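Local coordinates for protein neutral ceramidase (Pseudomonas aeruginosa, PDB 2ZWS) that catalyses the zinc-dependent cleavage of the N-acyl linkage of ceramides into sphingosine and free fatty acid, and also the reverse synthesis of ceramide, at residues Y448-T451 and R452-A456; Q458-E461 and G462-L466; P469-Q472 and A473-Q477. All coordinates share one frame; numbering follows the deposited sequence.

Contact 1: Y448-T451 and R452-A456; sequences YVTT and REEYA. With ZN (zinc ion), chain B.
Thr451 and Glu454 hold each other at the start of helix 452-457. Thr451 takes the N-cap position. Its OG1 accepts from Glu454 N at 3.1 Å, and the bond is nearly straight (166°). In return Thr451 N donates to Glu454 OE1 at 2.9 Å, reaching that oxygen from above the carboxylate plane. A chi1 of 59° places Thr451 OG1 between its own backbone N and carbonyl carbon, where it faces the first helical turn. The Glu454 chain stays extended beyond CG and brings its carboxylate back to the threonine. Tyr455 N to Thr451 O, 2.8 Å, adds the first main-chain bond of the helix. This part is tight and buried. Asn168 binds both Thr451 OG1 and Glu454 OE2, while Thr413 binds Glu454 OE1, so the polar ends have further partners.

The other side is looser. Arg452 and Glu453 are partly exposed to solvent. Their charged ends form salt bridges: Arg452 NH2 pairs with Glu373, and Glu453 OE1 with Arg419.

Upstream, Tyr448 binds the zinc ion through OH at 2.2 Å. A water, His97, His204 and Glu411 also coordinate this metal. The arrangement is a capping box, set directly after the short strand 448-449 that supplies the tyrosine ligand of the neutral ceramidase zinc site.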
ATOM      1  N   TYR A 448      -9.332  -3.486  11.979  1.00 12.41           N
ATOM      2  CA  TYR A 448     -10.595  -3.045  11.359  1.00 14.30           C
ATOM      3  C   TYR A 448     -11.439  -2.135  12.248  1.00 13.76           C
ATOM      4  O   TYR A 448     -11.324  -2.167  13.478  1.00 14.51           O
ATOM      5  CB  TYR A 448     -11.422  -4.254  10.858  1.00 13.66           C
ATOM      6  CG  TYR A 448     -10.832  -4.918   9.625  1.00 14.26           C
ATOM      7  CD1 TYR A 448      -9.751  -5.795   9.711  1.00 14.63           C
ATOM      8  CD2 TYR A 448     -11.370  -4.677   8.367  1.00 14.40           C
ATOM      9  CE1 TYR A 448      -9.181  -6.389   8.541  1.00 12.90           C
ATOM     10  CE2 TYR A 448     -10.865  -5.272   7.219  1.00 15.13           C
ATOM     11  CZ  TYR A 448      -9.752  -6.124   7.284  1.00 13.72           C
ATOM     12  OH  TYR A 448      -9.240  -6.675   6.099  1.00 16.25           O
ATOM     13  N   VAL A 449     -12.271  -1.314  11.614  1.00 14.20           N
ATOM     14  CA  VAL A 449     -13.239  -0.506  12.348  1.00 14.80           C
ATOM     15  C   VAL A 449     -14.617  -0.627  11.714  1.00 15.59           C
ATOM     16  O   VAL A 449     -14.848  -0.289  10.567  1.00 15.79           O
ATOM     17  CB  VAL A 449     -12.830   0.973  12.440  1.00 15.23           C
ATOM     18  CG1 VAL A 449     -13.842   1.757  13.257  1.00 13.97           C
ATOM     19  CG2 VAL A 449     -11.404   1.122  13.024  1.00 16.43           C
ATOM     20  N   THR A 450     -15.524  -1.078  12.552  1.00 15.80           N
ATOM     21  CA  THR A 450     -16.874  -1.385  12.199  1.00 16.21           C
ATOM     22  C   THR A 450     -17.775  -0.459  13.068  1.00 16.17           C
ATOM     23  O   THR A 450     -17.367  -0.006  14.147  1.00 16.32           O
ATOM     24  CB  THR A 450     -16.910  -2.867  12.566  1.00 17.76           C
ATOM     25  OG1 THR A 450     -17.176  -3.800  11.514  1.00 21.90           O
ATOM     26  CG2 THR A 450     -16.961  -3.189  13.957  1.00 12.40           C
ATOM     27  N   THR A 451     -18.972  -0.130  12.596  1.00 16.10           N
ATOM     28  CA  THR A 451     -19.877   0.674  13.421  1.00 16.58           C
ATOM     29  C   THR A 451     -20.341  -0.192  14.600  1.00 16.73           C
ATOM     30  O   THR A 451     -20.199  -1.405  14.569  1.00 16.71           O
ATOM     31  CB  THR A 451     -21.116   1.110  12.646  1.00 16.19           C
ATOM     32  OG1 THR A 451     -21.786  -0.064  12.186  1.00 17.13           O
ATOM     33  CG2 THR A 451     -20.752   1.995  11.434  1.00 16.20           C
ATOM     34  N   ARG A 452     -20.956   0.434  15.601  1.00 17.54           N
ATOM     35  CA  ARG A 452     -21.542  -0.320  16.732  1.00 18.01           C
ATOM     36  C   ARG A 452     -22.469  -1.461  16.262  1.00 18.01           C
ATOM     37  O   ARG A 452     -22.393  -2.604  16.761  1.00 18.08           O
ATOM     38  CB  ARG A 452     -22.296   0.633  17.683  1.00 18.14           C
ATOM     39  CG  ARG A 452     -22.999  -0.055  18.866  1.00 19.52           C
ATOM     40  CD  ARG A 452     -21.992  -0.625  19.831  1.00 20.64           C
ATOM     41  NE  ARG A 452     -22.520  -1.517  20.872  1.00 23.41           N
ATOM     42  CZ  ARG A 452     -22.584  -2.841  20.767  1.00 23.90           C
ATOM     43  NH1 ARG A 452     -23.037  -3.564  21.782  1.00 24.57           N
ATOM     44  NH2 ARG A 452     -22.201  -3.453  19.649  1.00 24.49           N
ATOM     45  N   GLU A 453     -23.292  -1.149  15.273  1.00 19.07           N
ATOM     46  CA  GLU A 453     -24.279  -2.120  14.748  1.00 19.38           C
ATOM     47  C   GLU A 453     -23.589  -3.255  13.989  1.00 19.58           C
ATOM     48  O   GLU A 453     -23.870  -4.436  14.212  1.00 20.68           O
ATOM     49  CB  GLU A 453     -25.312  -1.416  13.868  1.00 20.27           C
ATOM     50  CG  GLU A 453     -26.106  -0.315  14.599  1.00 21.68           C
ATOM     51  CD  GLU A 453     -25.501   1.101  14.536  1.00 24.09           C
ATOM     52  OE1 GLU A 453     -24.272   1.290  14.293  1.00 21.38           O
ATOM     53  OE2 GLU A 453     -26.285   2.067  14.743  1.00 29.22           O
ATOM     54  N   GLU A 454     -22.635  -2.907  13.126  1.00 18.52           N
ATOM     55  CA  GLU A 454     -21.849  -3.932  12.449  1.00 18.34           C
ATOM     56  C   GLU A 454     -21.098  -4.811  13.441  1.00 17.97           C
ATOM     57  O   GLU A 454     -21.009  -6.029  13.258  1.00 18.86           O
ATOM     58  CB  GLU A 454     -20.831  -3.293  11.501  1.00 18.37           C
ATOM     59  CG  GLU A 454     -21.443  -2.696  10.256  1.00 18.86           C
ATOM     60  CD  GLU A 454     -20.576  -1.639   9.620  1.00 18.76           C
ATOM     61  OE1 GLU A 454     -19.435  -1.428  10.087  1.00 17.39           O
ATOM     62  OE2 GLU A 454     -21.043  -1.005   8.657  1.00 19.17           O
ATOM     63  N   TYR A 455     -20.500  -4.181  14.454  1.00 17.48           N
ATOM     64  CA  TYR A 455     -19.715  -4.907  15.444  1.00 18.02           C
ATOM     65  C   TYR A 455     -20.535  -6.025  16.050  1.00 19.20           C
ATOM     66  O   TYR A 455     -20.020  -7.135  16.228  1.00 19.36           O
ATOM     67  CB  TYR A 455     -19.244  -3.962  16.543  1.00 17.20           C
ATOM     68  CG  TYR A 455     -18.365  -4.606  17.579  1.00 17.81           C
ATOM     69  CD1 TYR A 455     -16.966  -4.549  17.465  1.00 18.10           C
ATOM     70  CD2 TYR A 455     -18.923  -5.241  18.706  1.00 16.36           C
ATOM     71  CE1 TYR A 455     -16.144  -5.122  18.419  1.00 19.13           C
ATOM     72  CE2 TYR A 455     -18.108  -5.826  19.679  1.00 16.59           C
ATOM     73  CZ  TYR A 455     -16.703  -5.748  19.523  1.00 17.49           C
ATOM     74  OH  TYR A 455     -15.881  -6.308  20.465  1.00 18.52           O
ATOM     75  N   ALA A 456     -21.813  -5.733  16.343  1.00 20.31           N
ATOM     76  CA  ALA A 456     -22.683  -6.717  17.019  1.00 21.00           C
ATOM     77  C   ALA A 456     -22.851  -7.999  16.210  1.00 21.30           C
ATOM     78  O   ALA A 456     -23.003  -9.082  16.787  1.00 23.02           O
ATOM     79  CB  ALA A 456     -24.045  -6.114  17.356  1.00 21.65           C
TER
HETATM   80 ZN    ZN B 647      -8.130  -5.557   4.602  1.00 14.79          ZN
HETATM   81  O   HOH W   1      -7.065  -7.373   4.396  1.00 20.14           O

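Contact 2: Q458-E461 and G462-L466; sequences QEYE and GGSTL
Tyr460 and Glu461 have helical backbone angles and turn their carbonyls toward Ser464. Gln458 opens the loop with a positive phi of 54°, just where helix 452-457 ends. In the conformer given, Gly463 also has a positive phi (89°), a value at which a side chain would press on the preceding carbonyl. Ser464 N makes two weak hydrogen bonds, to Tyr460 O at 3.2 Å and to Glu461 O at 3.4 Å. Gly462 and Gly463 are modelled in two conformers, so their closest approaches are doubtful.

Two waters link Tyr460 to Ser464, one through the tyrosine carbonyl and one through its hydroxyl. Water 2 donates to Tyr460 O at 2.7 Å and is hydrogen-bonded to Ser464 OG. Water 3 links Ser464 OG, 2.7 Å away, to Tyr460 OH at 2.8 Å. Ser464 OG lies anti to its carbonyl carbon (chi1 -75°) and meets both waters. Thr465 OG1 donates to Glu461 O at 2.8 Å, though the place of this hydroxyl is less sure. Gln458 bends at chi2 and turns its amide toward the glycines, while NE2 bonds to Tyr455 O. The Glu461 carboxylate forms a salt bridge with Arg160 and a hydrogen bond with Ser161.

The loop joins helix 452-457 to helix 471-488. The Tyr460 ring meets Tyr448 edge-to-face. Ser464 pairs with Tyr448 of strand 448-449 through the backbone and, in the conformer given, Gly463 with Gly327 of strand 326-327.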
ATOM      1  N   GLN A 458     -20.564  -9.394  14.328  1.00 21.66           N
ATOM      2  CA  GLN A 458     -19.308 -10.165  14.424  1.00 21.42           C
ATOM      3  C   GLN A 458     -18.981 -11.001  13.194  1.00 21.32           C
ATOM      4  O   GLN A 458     -18.559 -12.150  13.306  1.00 21.57           O
ATOM      5  CB  GLN A 458     -19.232 -11.005  15.719  1.00 21.23           C
ATOM      6  CG  GLN A 458     -19.021 -10.184  16.975  1.00 20.67           C
ATOM      7  CD  GLN A 458     -17.629  -9.578  17.059  1.00 22.03           C
ATOM      8  OE1 GLN A 458     -16.637 -10.296  17.126  1.00 19.73           O
ATOM      9  NE2 GLN A 458     -17.561  -8.260  17.092  1.00 20.58           N
ATOM     10  N   GLU A 459     -19.162 -10.411  12.017  1.00 20.72           N
ATOM     11  CA  GLU A 459     -18.558 -10.965  10.807  1.00 19.92           C
ATOM     12  C   GLU A 459     -17.065 -10.601  10.890  1.00 19.68           C
ATOM     13  O   GLU A 459     -16.642 -10.040  11.893  1.00 19.99           O
ATOM     14  CB  GLU A 459     -19.231 -10.402   9.559  1.00 20.03           C
ATOM     15  CG  GLU A 459     -20.672 -10.913   9.384  1.00 20.52           C
ATOM     16  CD  GLU A 459     -21.214 -10.595   8.013  1.00 23.55           C
ATOM     17  OE1 GLU A 459     -21.509  -9.402   7.742  1.00 23.04           O
ATOM     18  OE2 GLU A 459     -21.337 -11.534   7.186  1.00 25.21           O
ATOM     19  N   TYR A 460     -16.285 -10.902   9.857  1.00 19.06           N
ATOM     20  CA  TYR A 460     -14.826 -10.834   9.954  1.00 18.91           C
ATOM     21  C   TYR A 460     -14.318  -9.479  10.474  1.00 18.24           C
ATOM     22  O   TYR A 460     -13.501  -9.422  11.392  1.00 18.30           O
ATOM     23  CB  TYR A 460     -14.216 -11.187   8.603  1.00 19.38           C
ATOM     24  CG  TYR A 460     -12.715 -11.014   8.571  1.00 20.59           C
ATOM     25  CD1 TYR A 460     -11.871 -11.931   9.207  1.00 20.86           C
ATOM     26  CD2 TYR A 460     -12.148  -9.921   7.912  1.00 20.54           C
ATOM     27  CE1 TYR A 460     -10.475 -11.753   9.196  1.00 19.95           C
ATOM     28  CE2 TYR A 460     -10.762  -9.749   7.872  1.00 19.91           C
ATOM     29  CZ  TYR A 460      -9.943 -10.653   8.525  1.00 20.19           C
ATOM     30  OH  TYR A 460      -8.565 -10.474   8.489  1.00 21.91           O
ATOM     31  N   GLU A 461     -14.840  -8.395   9.912  1.00 17.50           N
ATOM     32  CA  GLU A 461     -14.428  -7.049  10.298  1.00 16.31           C
ATOM     33  C   GLU A 461     -14.742  -6.712  11.750  1.00 16.34           C
ATOM     34  O   GLU A 461     -13.966  -6.019  12.432  1.00 16.03           O
ATOM     35  CB  GLU A 461     -15.041  -6.013   9.363  1.00 16.70           C
ATOM     36  CG  GLU A 461     -14.642  -6.191   7.882  1.00 16.55           C
ATOM     37  CD  GLU A 461     -15.438  -7.273   7.160  1.00 19.45           C
ATOM     38  OE1 GLU A 461     -16.491  -7.740   7.671  1.00 20.61           O
ATOM     39  OE2 GLU A 461     -15.001  -7.689   6.076  1.00 21.89           O
ATOM     40  N   GLY A 462     -15.917  -7.154  12.199  0.50 17.66           N
ATOM     41  CA  GLY A 462     -16.190  -7.200  13.626  0.50 18.71           C
ATOM     42  C   GLY A 462     -15.326  -8.348  14.096  0.50 19.02           C
ATOM     43  O   GLY A 462     -15.075  -9.287  13.357  0.50 20.44           O
ATOM     44  N   GLY A 463     -14.800  -8.300  15.295  0.50 19.04           N
ATOM     45  CA  GLY A 463     -13.952  -9.422  15.644  0.50 18.23           C
ATOM     46  C   GLY A 463     -12.517  -9.156  15.225  0.50 17.29           C
ATOM     47  O   GLY A 463     -11.600  -9.686  15.856  0.50 17.89           O
ATOM     48  N   SER A 464     -12.294  -8.360  14.167  1.00 16.77           N
ATOM     49  CA  SER A 464     -10.992  -7.663  14.102  1.00 16.56           C
ATOM     50  C   SER A 464     -11.093  -6.178  14.449  1.00 16.41           C
ATOM     51  O   SER A 464     -10.156  -5.408  14.174  1.00 16.09           O
ATOM     52  CB  SER A 464     -10.294  -7.858  12.745  1.00 17.34           C
ATOM     53  OG  SER A 464      -9.757  -9.171  12.659  1.00 20.93           O
ATOM     54  N   THR A 465     -12.216  -5.778  15.053  1.00 14.66           N
ATOM     55  CA  THR A 465     -12.347  -4.432  15.606  1.00 15.33           C
ATOM     56  C   THR A 465     -11.781  -4.479  17.022  1.00 15.06           C
ATOM     57  O   THR A 465     -12.454  -4.905  17.983  1.00 15.52           O
ATOM     58  CB  THR A 465     -13.803  -3.934  15.534  1.00 15.17           C
ATOM     59  OG1 THR A 465     -14.206  -3.819  14.162  1.00 15.28           O
ATOM     60  CG2 THR A 465     -13.976  -2.591  16.240  1.00 15.73           C
ATOM     61  N   LEU A 466     -10.505  -4.125  17.149  1.00 14.56           N
ATOM     62  CA  LEU A 466      -9.720  -4.511  18.325  1.00 15.11           C
ATOM     63  C   LEU A 466     -10.241  -4.000  19.655  1.00 14.70           C
ATOM     64  O   LEU A 466     -10.211  -4.726  20.658  1.00 16.87           O
ATOM     65  CB  LEU A 466      -8.244  -4.085  18.171  1.00 15.58           C
ATOM     66  CG  LEU A 466      -7.510  -4.707  16.980  1.00 15.93           C
ATOM     67  CD1 LEU A 466      -6.124  -4.065  16.863  1.00 17.88           C
ATOM     68  CD2 LEU A 466      -7.386  -6.225  17.100  1.00 17.58           C
TER
HETATM   69  O   HOH W   2     -11.732 -11.015  12.633  1.00 26.10           O
HETATM   70  O   HOH W   3      -7.783  -9.057  10.798  1.00 27.77           O

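Contact 3: P469-Q472 and A473-Q477; sequences PWTQ and AAYQQ
Trp470 and Ala473 meet in the first turn of helix 471-488, where Trp470 is the N-cap residue. The main-chain bonds are those of an alpha helix: Ala474 N to Trp470 O at 2.9 Å, Tyr475 N to Thr471 O at 3.1 Å, and Gln476 N to Gln472 O at 2.9 Å. Ahead of them, water 4 donates to Pro469 O and accepts from Ala473 N at 3.0 Å, bridging the entry to the helix.

Among the polar side chains, Gln472 NE2 donates to Gln476 OE1 at 2.9 Å, within the carbonyl plane of the acceptor, and the two amide planes stand 79° apart. Gln472 CG is anti to the backbone N (chi1 -170°), and a bend at chi2 then brings the amide to Gln476. Gln472 has two conformers, so the bond describes one of them. In that conformer NE2 also binds Ala416 O. Thr471 OG1 bonds to Gly468 O.

Apolar and ring contacts complete the turn. Thr471 and Tyr475 lie side by side, with CG2 of the threonine 3.7 Å from CE2 of the ring. The Tyr475 ring goes on to Phe412, edge-to-face. The Trp470 indole receives Arg452 in a cation-pi contact. Ala473 CB sits at the edge of the indole, near its plane, 4.0 Å from Trp470 CE3.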
ATOM      1  N   PRO A 469     -16.768  -2.509  21.049  1.00 17.46           N
ATOM      2  CA  PRO A 469     -17.911  -2.030  20.289  1.00 17.76           C
ATOM      3  C   PRO A 469     -17.860  -0.530  19.975  1.00 17.75           C
ATOM      4  O   PRO A 469     -18.472  -0.089  19.007  1.00 18.07           O
ATOM      5  CB  PRO A 469     -19.110  -2.373  21.199  1.00 18.31           C
ATOM      6  CG  PRO A 469     -18.539  -2.486  22.568  1.00 18.10           C
ATOM      7  CD  PRO A 469     -17.153  -3.038  22.374  1.00 17.56           C
ATOM      8  N   TRP A 470     -17.164   0.237  20.808  1.00 17.22           N
ATOM      9  CA  TRP A 470     -17.147   1.691  20.655  1.00 17.08           C
ATOM     10  C   TRP A 470     -15.887   2.210  19.968  1.00 16.46           C
ATOM     11  O   TRP A 470     -15.624   3.407  19.993  1.00 16.22           O
ATOM     12  CB  TRP A 470     -17.375   2.390  22.003  1.00 18.76           C
ATOM     13  CG  TRP A 470     -18.683   1.933  22.621  1.00 20.09           C
ATOM     14  CD1 TRP A 470     -18.834   1.135  23.706  1.00 21.66           C
ATOM     15  CD2 TRP A 470     -19.990   2.191  22.111  1.00 21.38           C
ATOM     16  NE1 TRP A 470     -20.173   0.903  23.935  1.00 21.96           N
ATOM     17  CE2 TRP A 470     -20.904   1.539  22.967  1.00 21.86           C
ATOM     18  CE3 TRP A 470     -20.484   2.927  21.022  1.00 20.92           C
ATOM     19  CZ2 TRP A 470     -22.297   1.601  22.773  1.00 21.45           C
ATOM     20  CZ3 TRP A 470     -21.871   2.987  20.823  1.00 21.46           C
ATOM     21  CH2 TRP A 470     -22.755   2.327  21.703  1.00 22.07           C
ATOM     22  N   THR A 471     -15.150   1.311  19.323  1.00 15.17           N
ATOM     23  CA  THR A 471     -13.974   1.709  18.528  1.00 13.98           C
ATOM     24  C   THR A 471     -14.325   2.800  17.505  1.00 13.57           C
ATOM     25  O   THR A 471     -13.610   3.827  17.390  1.00 14.95           O
ATOM     26  CB  THR A 471     -13.316   0.488  17.851  1.00 12.25           C
ATOM     27  OG1 THR A 471     -12.912  -0.452  18.856  1.00 13.74           O
ATOM     28  CG2 THR A 471     -12.089   0.904  17.038  1.00 14.81           C
ATOM     29  N   GLN A 472     -15.415   2.603  16.758  1.00 14.57           N
ATOM     30  CA  GLN A 472     -15.787   3.584  15.745  1.00 14.71           C
ATOM     31  C   GLN A 472     -16.116   4.932  16.378  1.00 15.14           C
ATOM     32  O   GLN A 472     -15.713   5.975  15.864  1.00 15.59           O
ATOM     33  CB  GLN A 472     -16.959   3.081  14.897  1.00 15.65           C
ATOM     34  CG  GLN A 472     -17.279   3.916  13.635  1.00 14.70           C
ATOM     35  CD  GLN A 472     -18.087   5.179  13.914  1.00 15.80           C
ATOM     36  OE1 GLN A 472     -18.805   5.264  14.919  1.00 18.14           O
ATOM     37  NE2 GLN A 472     -17.986   6.173  13.017  1.00 13.71           N
ATOM     38  N   ALA A 473     -16.871   4.897  17.477  1.00 15.61           N
ATOM     39  CA  ALA A 473     -17.280   6.101  18.215  1.00 15.45           C
ATOM     40  C   ALA A 473     -16.042   6.876  18.683  1.00 15.42           C
ATOM     41  O   ALA A 473     -16.002   8.118  18.576  1.00 15.73           O
ATOM     42  CB  ALA A 473     -18.153   5.702  19.408  1.00 16.38           C
ATOM     43  N   ALA A 474     -15.029   6.143  19.140  1.00 15.23           N
ATOM     44  CA  ALA A 474     -13.748   6.758  19.574  1.00 14.97           C
ATOM     45  C   ALA A 474     -13.104   7.507  18.419  1.00 14.41           C
ATOM     46  O   ALA A 474     -12.683   8.670  18.579  1.00 14.74           O
ATOM     47  CB  ALA A 474     -12.772   5.703  20.092  1.00 15.64           C
ATOM     48  N   TYR A 475     -13.000   6.845  17.261  1.00 13.27           N
ATOM     49  CA  TYR A 475     -12.401   7.533  16.100  1.00 12.50           C
ATOM     50  C   TYR A 475     -13.226   8.749  15.691  1.00 13.44           C
ATOM     51  O   TYR A 475     -12.675   9.778  15.332  1.00 13.16           O
ATOM     52  CB  TYR A 475     -12.255   6.582  14.930  1.00 13.16           C
ATOM     53  CG  TYR A 475     -11.046   5.693  14.986  1.00 12.67           C
ATOM     54  CD1 TYR A 475      -9.768   6.203  14.728  1.00 12.15           C
ATOM     55  CD2 TYR A 475     -11.175   4.326  15.255  1.00 12.42           C
ATOM     56  CE1 TYR A 475      -8.653   5.379  14.752  1.00 13.47           C
ATOM     57  CE2 TYR A 475     -10.080   3.487  15.258  1.00 13.04           C
ATOM     58  CZ  TYR A 475      -8.804   4.023  15.003  1.00 14.17           C
ATOM     59  OH  TYR A 475      -7.686   3.220  14.981  1.00 14.40           O
ATOM     60  N   GLN A 476     -14.556   8.647  15.764  1.00 13.70           N
ATOM     61  CA  GLN A 476     -15.371   9.779  15.371  1.00 14.42           C
ATOM     62  C   GLN A 476     -15.121  10.964  16.318  1.00 14.41           C
ATOM     63  O   GLN A 476     -14.934  12.099  15.858  1.00 15.31           O
ATOM     64  CB  GLN A 476     -16.856   9.404  15.352  1.00 14.46           C
ATOM     65  CG  GLN A 476     -17.745  10.429  14.685  1.00 16.54           C
ATOM     66  CD  GLN A 476     -19.061   9.839  14.234  1.00 18.61           C
ATOM     67  OE1 GLN A 476     -19.098   8.766  13.619  1.00 19.73           O
ATOM     68  NE2 GLN A 476     -20.154  10.547  14.518  1.00 20.23           N
ATOM     69  N   GLN A 477     -15.072  10.689  17.613  1.00 15.01           N
ATOM     70  CA  GLN A 477     -14.773  11.730  18.601  1.00 14.41           C
ATOM     71  C   GLN A 477     -13.417  12.377  18.339  1.00 14.18           C
ATOM     72  O   GLN A 477     -13.293  13.600  18.371  1.00 14.72           O
ATOM     73  CB  GLN A 477     -14.740  11.121  19.988  1.00 15.78           C
ATOM     74  CG  GLN A 477     -14.295  12.079  21.074  1.00 17.32           C
ATOM     75  CD  GLN A 477     -14.407  11.441  22.421  1.00 20.19           C
ATOM     76  OE1 GLN A 477     -13.399  11.115  23.058  1.00 24.53           O
ATOM     77  NE2 GLN A 477     -15.632  11.203  22.845  1.00 19.69           N
TER
HETATM   78  O   HOH W   4     -18.621   2.474  17.861  1.00 17.74           O

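Overall arrangement
The three contacts follow one another along a single run of chain. Contacts 1 and 3 are buried, and contact 2 is only partly so. Contacts 1 and 3 each start a helix, and both have helical main-chain bonds. The first adds a capping box, the third a water and a glutamine pair. Contact 2 is irregular loop, with weak backbone bonds and bridging waters. Strand 448-449 of contact 1 touches both other contacts. Arg452 also lies against Pro469, joining helix 452-457 to the start of helix 471-488. Contacts 2 and 3 touch through Thr465 and Thr471. Contact 1 supplies a zinc ligand, contact 2 lies beside that ligand, and contact 3 packs on Val449 of its strand.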